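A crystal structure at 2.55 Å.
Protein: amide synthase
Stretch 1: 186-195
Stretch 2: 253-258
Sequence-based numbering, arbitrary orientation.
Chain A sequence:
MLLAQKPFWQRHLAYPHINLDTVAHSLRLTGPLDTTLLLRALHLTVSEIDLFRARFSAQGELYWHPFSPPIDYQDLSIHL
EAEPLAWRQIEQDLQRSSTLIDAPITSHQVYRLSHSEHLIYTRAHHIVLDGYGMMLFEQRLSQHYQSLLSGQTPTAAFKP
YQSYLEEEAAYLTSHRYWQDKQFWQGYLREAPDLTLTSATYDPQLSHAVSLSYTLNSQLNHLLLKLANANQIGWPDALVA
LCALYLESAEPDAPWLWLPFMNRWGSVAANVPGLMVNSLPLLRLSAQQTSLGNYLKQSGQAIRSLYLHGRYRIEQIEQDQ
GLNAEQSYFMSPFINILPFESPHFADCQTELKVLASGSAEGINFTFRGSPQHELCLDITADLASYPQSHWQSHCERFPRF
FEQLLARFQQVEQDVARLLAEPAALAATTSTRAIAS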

ATOM      1  N   GLY A 186     -14.889  11.058  12.475  1.00 42.31           N
ATOM      2  CA  GLY A 186     -15.753  10.191  13.238  1.00 37.93           C
ATOM      3  C   GLY A 186     -15.283   9.996  14.653  1.00 40.66           C
ATOM      4  O   GLY A 186     -16.097   9.889  15.564  1.00 44.95           O
ATOM      5  N   TYR A 187     -13.965   9.948  14.830  1.00 39.93           N
ATOM      6  CA  TYR A 187     -13.346   9.751  16.137  1.00 33.82           C
ATOM      7  C   TYR A 187     -13.764  10.839  17.115  1.00 39.95           C
ATOM      8  O   TYR A 187     -14.120  10.554  18.263  1.00 37.09           O
ATOM      9  CB  TYR A 187     -11.827   9.778  15.995  1.00 35.35           C
ATOM     10  CG  TYR A 187     -11.078   9.273  17.210  1.00 32.02           C
ATOM     11  CD1 TYR A 187     -11.374   8.030  17.758  1.00 26.45           C
ATOM     12  CD2 TYR A 187     -10.019  10.000  17.760  1.00 27.15           C
ATOM     13  CE1 TYR A 187     -10.639   7.507  18.813  1.00 31.97           C
ATOM     14  CE2 TYR A 187      -9.268   9.482  18.833  1.00 31.92           C
ATOM     15  CZ  TYR A 187      -9.587   8.232  19.345  1.00 36.29           C
ATOM     16  OH  TYR A 187      -8.855   7.682  20.378  1.00 48.90           O
ATOM     17  N   LEU A 188     -13.708  12.083  16.651  1.00 36.58           N
ATOM     18  CA  LEU A 188     -14.066  13.219  17.482  1.00 42.91           C
ATOM     19  C   LEU A 188     -15.570  13.369  17.665  1.00 43.61           C
ATOM     20  O   LEU A 188     -16.014  13.781  18.729  1.00 50.14           O
ATOM     21  CB  LEU A 188     -13.483  14.526  16.910  1.00 35.57           C
ATOM     22  CG  LEU A 188     -11.973  14.563  16.613  1.00 38.64           C
ATOM     23  CD1 LEU A 188     -11.532  15.999  16.241  1.00 27.77           C
ATOM     24  CD2 LEU A 188     -11.198  14.043  17.811  1.00 32.14           C
ATOM     25  N   ARG A 189     -16.354  13.033  16.645  1.00 49.12           N
ATOM     26  CA  ARG A 189     -17.812  13.166  16.733  1.00 54.07           C
ATOM     27  C   ARG A 189     -18.368  12.312  17.858  1.00 53.70           C
ATOM     28  O   ARG A 189     -19.132  12.781  18.702  1.00 51.93           O
ATOM     29  CB  ARG A 189     -18.458  12.760  15.411  1.00 59.19           C
ATOM     30  CG  ARG A 189     -19.960  13.009  15.325  1.00 66.33           C
ATOM     31  CD  ARG A 189     -20.368  13.211  13.867  1.00 74.84           C
ATOM     32  NE  ARG A 189     -19.706  14.390  13.303  1.00 85.09           N
ATOM     33  CZ  ARG A 189     -19.215  14.471  12.067  1.00 87.46           C
ATOM     34  NH1 ARG A 189     -19.300  13.432  11.240  1.00 84.35           N
ATOM     35  NH2 ARG A 189     -18.639  15.599  11.655  1.00 84.31           N
ATOM     36  N   GLU A 190     -17.964  11.049  17.867  1.00 55.04           N
ATOM     37  CA  GLU A 190     -18.403  10.113  18.885  1.00 55.15           C
ATOM     38  C   GLU A 190     -17.460  10.245  20.072  1.00 55.82           C
ATOM     39  O   GLU A 190     -16.898   9.243  20.540  1.00 58.06           O
ATOM     40  CB  GLU A 190     -18.375   8.675  18.329  1.00 56.33           C
ATOM     41  N   ALA A 191     -17.290  11.482  20.556  1.00 50.33           N
ATOM     42  CA  ALA A 191     -16.395  11.749  21.686  1.00 39.90           C
ATOM     43  C   ALA A 191     -16.576  13.114  22.336  1.00 37.70           C
ATOM     44  O   ALA A 191     -17.110  14.051  21.730  1.00 34.24           O
ATOM     45  CB  ALA A 191     -14.936  11.598  21.245  1.00 43.40           C
ATOM     46  N   PRO A 192     -16.130  13.235  23.596  1.00 30.78           N
ATOM     47  CA  PRO A 192     -16.220  14.481  24.359  1.00 36.17           C
ATOM     48  C   PRO A 192     -15.342  15.510  23.646  1.00 37.96           C
ATOM     49  O   PRO A 192     -14.339  15.139  23.037  1.00 42.62           O
ATOM     50  CB  PRO A 192     -15.636  14.110  25.722  1.00 35.74           C
ATOM     51  CG  PRO A 192     -15.804  12.617  25.802  1.00 32.00           C
ATOM     52  CD  PRO A 192     -15.546  12.152  24.405  1.00 31.39           C
ATOM     53  N   ASP A 193     -15.717  16.782  23.731  1.00 33.77           N
ATOM     54  CA  ASP A 193     -14.974  17.868  23.107  1.00 40.97           C
ATOM     55  C   ASP A 193     -13.516  17.974  23.523  1.00 43.66           C
ATOM     56  O   ASP A 193     -13.128  17.599  24.629  1.00 45.31           O
ATOM     57  CB  ASP A 193     -15.648  19.208  23.393  1.00 44.64           C
ATOM     58  CG  ASP A 193     -16.982  19.338  22.710  1.00 57.21           C
ATOM     59  OD1 ASP A 193     -17.494  20.473  22.627  1.00 60.47           O
ATOM     60  OD2 ASP A 193     -17.523  18.305  22.256  1.00 64.46           O
ATOM     61  N   LEU A 194     -12.703  18.481  22.612  1.00 43.51           N
ATOM     62  CA  LEU A 194     -11.293  18.685  22.899  1.00 42.15           C
ATOM     63  C   LEU A 194     -11.205  20.098  23.479  1.00 40.81           C
ATOM     64  O   LEU A 194     -12.044  20.951  23.185  1.00 36.87           O
ATOM     65  CB  LEU A 194     -10.467  18.598  21.616  1.00 32.82           C
ATOM     66  CG  LEU A 194     -10.354  17.240  20.925  1.00 32.50           C
ATOM     67  CD1 LEU A 194      -9.819  17.465  19.515  1.00 31.38           C
ATOM     68  CD2 LEU A 194      -9.457  16.298  21.737  1.00 19.07           C
ATOM     69  N   THR A 195     -10.198  20.342  24.305  1.00 39.50           N
ATOM     70  CA  THR A 195     -10.025  21.650  24.896  1.00 33.33           C
ATOM     71  C   THR A 195      -9.238  22.577  23.982  1.00 35.00           C
ATOM     72  O   THR A 195      -8.222  22.187  23.432  1.00 31.70           O
ATOM     73  CB  THR A 195      -9.280  21.537  26.198  1.00 41.29           C
ATOM     74  OG1 THR A 195      -9.925  20.560  27.026  1.00 35.39           O
ATOM     75  CG2 THR A 195      -9.248  22.893  26.892  1.00 28.56           C
TER
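Stretch 2 (253-258) APWLWL

Stretch 1 leaves the last turn of a helix, 186-189, and continues as a loop; Glu190 is the first residue to abandon helical phi/psi, and from Ala191 to Leu194 the backbone is extended. Stretch 2 becomes a strand at Trp255, after Ala253 and Pro254. No backbone hydrogen bond joins the two, so they do not pair as a sheet. Their closest CA atoms lie well apart, Pro192 CA to Pro254 CA at 7.1 Å and Leu194 CA to Trp255 CA at 7.4 Å, leaving the space between to side chains, above all the indole of Trp255. The register rises in both, so they run broadly the same way here.

The indole's one hydrogen-bond donor makes the polar contacts. Trp255 NE1 donates to Pro192 O at 3.1 Å and, more weakly, to Asp193 O at 3.4 Å. Both carbonyls lie near the ring plane, where an N-H can reach, and satisfy the buried nitrogen. Because the acceptors are backbone atoms, Asp193 can take part while its CA-to-CB bond points away.

At the far end of the ring system, Trp255 turns its edge toward the face of Tyr187 in an offset edge-to-face pair, with planes at 71° and Trp255 CZ3 3.7 Å from Tyr187 CE2. The slightly positive C-H edge of one ring is attracted to the electron-rich face of another, favouring steeply inclined planes.

Aliphatic groups complete the packing. Leu194 CD2 sits over one face of the indole, 3.2 Å from Trp255 CE2, in a CH-pi contact; a branched leucine can lay a methyl on the ring, and the same methyl reaches Trp257 CZ2 at 4.0 Å. The small Ala191 fits close, its CB 3.7 Å from Trp255 CZ2, while Leu188 CD2 approaches Trp255 CH2 at 3.8 Å. Two compact proline rings meet, Pro192 CB to Pro254 CG at 4.0 Å.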

ATOM      1  N   ALA A 253     -10.289  14.589  32.510  1.00 62.06           N
ATOM      2  CA  ALA A 253      -9.537  14.809  31.283  1.00 53.85           C
ATOM      3  C   ALA A 253      -9.735  13.565  30.419  1.00 44.59           C
ATOM      4  O   ALA A 253      -9.111  12.529  30.632  1.00 45.01           O
ATOM      5  CB  ALA A 253      -8.058  15.019  31.597  1.00 54.57           C
ATOM      6  N   PRO A 254     -10.640  13.642  29.444  1.00 40.76           N
ATOM      7  CA  PRO A 254     -10.863  12.471  28.596  1.00 40.52           C
ATOM      8  C   PRO A 254      -9.762  12.219  27.569  1.00 38.27           C
ATOM      9  O   PRO A 254      -9.661  11.124  27.026  1.00 44.86           O
ATOM     10  CB  PRO A 254     -12.212  12.776  27.941  1.00 38.94           C
ATOM     11  CG  PRO A 254     -12.200  14.252  27.842  1.00 37.62           C
ATOM     12  CD  PRO A 254     -11.621  14.701  29.158  1.00 31.48           C
ATOM     13  N   TRP A 255      -8.928  13.217  27.310  1.00 38.81           N
ATOM     14  CA  TRP A 255      -7.883  13.043  26.320  1.00 33.31           C
ATOM     15  C   TRP A 255      -6.440  13.015  26.815  1.00 39.81           C
ATOM     16  O   TRP A 255      -6.098  13.659  27.810  1.00 43.39           O
ATOM     17  CB  TRP A 255      -8.015  14.126  25.275  1.00 28.66           C
ATOM     18  CG  TRP A 255      -9.345  14.150  24.594  1.00 40.45           C
ATOM     19  CD1 TRP A 255     -10.403  14.969  24.874  1.00 37.58           C
ATOM     20  CD2 TRP A 255      -9.717  13.394  23.435  1.00 40.21           C
ATOM     21  NE1 TRP A 255     -11.404  14.782  23.947  1.00 35.87           N
ATOM     22  CE2 TRP A 255     -11.007  13.821  23.054  1.00 38.50           C
ATOM     23  CE3 TRP A 255      -9.078  12.400  22.679  1.00 38.45           C
ATOM     24  CZ2 TRP A 255     -11.670  13.290  21.945  1.00 43.06           C
ATOM     25  CZ3 TRP A 255      -9.735  11.873  21.580  1.00 44.79           C
ATOM     26  CH2 TRP A 255     -11.019  12.322  21.221  1.00 44.70           C
ATOM     27  N   LEU A 256      -5.607  12.244  26.110  1.00 38.88           N
ATOM     28  CA  LEU A 256      -4.169  12.146  26.383  1.00 31.86           C
ATOM     29  C   LEU A 256      -3.537  12.439  25.032  1.00 31.46           C
ATOM     30  O   LEU A 256      -3.820  11.737  24.078  1.00 36.63           O
ATOM     31  CB  LEU A 256      -3.762  10.740  26.791  1.00 27.49           C
ATOM     32  CG  LEU A 256      -2.627  10.594  27.816  1.00 37.42           C
ATOM     33  CD1 LEU A 256      -1.942   9.249  27.593  1.00 30.20           C
ATOM     34  CD2 LEU A 256      -1.619  11.732  27.716  1.00 22.40           C
ATOM     35  N   TRP A 257      -2.694  13.464  24.934  1.00 33.96           N
ATOM     36  CA  TRP A 257      -2.076  13.786  23.660  1.00 27.99           C
ATOM     37  C   TRP A 257      -0.751  13.079  23.495  1.00 36.24           C
ATOM     38  O   TRP A 257       0.015  12.945  24.454  1.00 38.53           O
ATOM     39  CB  TRP A 257      -1.890  15.287  23.505  1.00 34.84           C
ATOM     40  CG  TRP A 257      -3.177  16.048  23.339  1.00 33.30           C
ATOM     41  CD1 TRP A 257      -4.049  16.416  24.325  1.00 29.88           C
ATOM     42  CD2 TRP A 257      -3.739  16.523  22.108  1.00 34.83           C
ATOM     43  NE1 TRP A 257      -5.117  17.094  23.784  1.00 27.35           N
ATOM     44  CE2 TRP A 257      -4.954  17.174  22.428  1.00 29.62           C
ATOM     45  CE3 TRP A 257      -3.333  16.463  20.766  1.00 31.53           C
ATOM     46  CZ2 TRP A 257      -5.770  17.765  21.456  1.00 33.10           C
ATOM     47  CZ3 TRP A 257      -4.146  17.056  19.792  1.00 36.74           C
ATOM     48  CH2 TRP A 257      -5.350  17.698  20.145  1.00 37.11           C
ATOM     49  N   LEU A 258      -0.506  12.631  22.261  1.00 37.73           N
ATOM     50  CA  LEU A 258       0.693  11.890  21.867  1.00 35.22           C
ATOM     51  C   LEU A 258       1.385  12.487  20.668  1.00 32.96           C
ATOM     52  O   LEU A 258       0.775  13.199  19.863  1.00 35.71           O
ATOM     53  CB  LEU A 258       0.344  10.482  21.404  1.00 40.21           C
ATOM     54  CG  LEU A 258      -0.364   9.500  22.291  1.00 50.93           C
ATOM     55  CD1 LEU A 258      -0.730   8.298  21.461  1.00 49.27           C
ATOM     56  CD2 LEU A 258       0.551   9.122  23.436  1.00 53.00           C
TER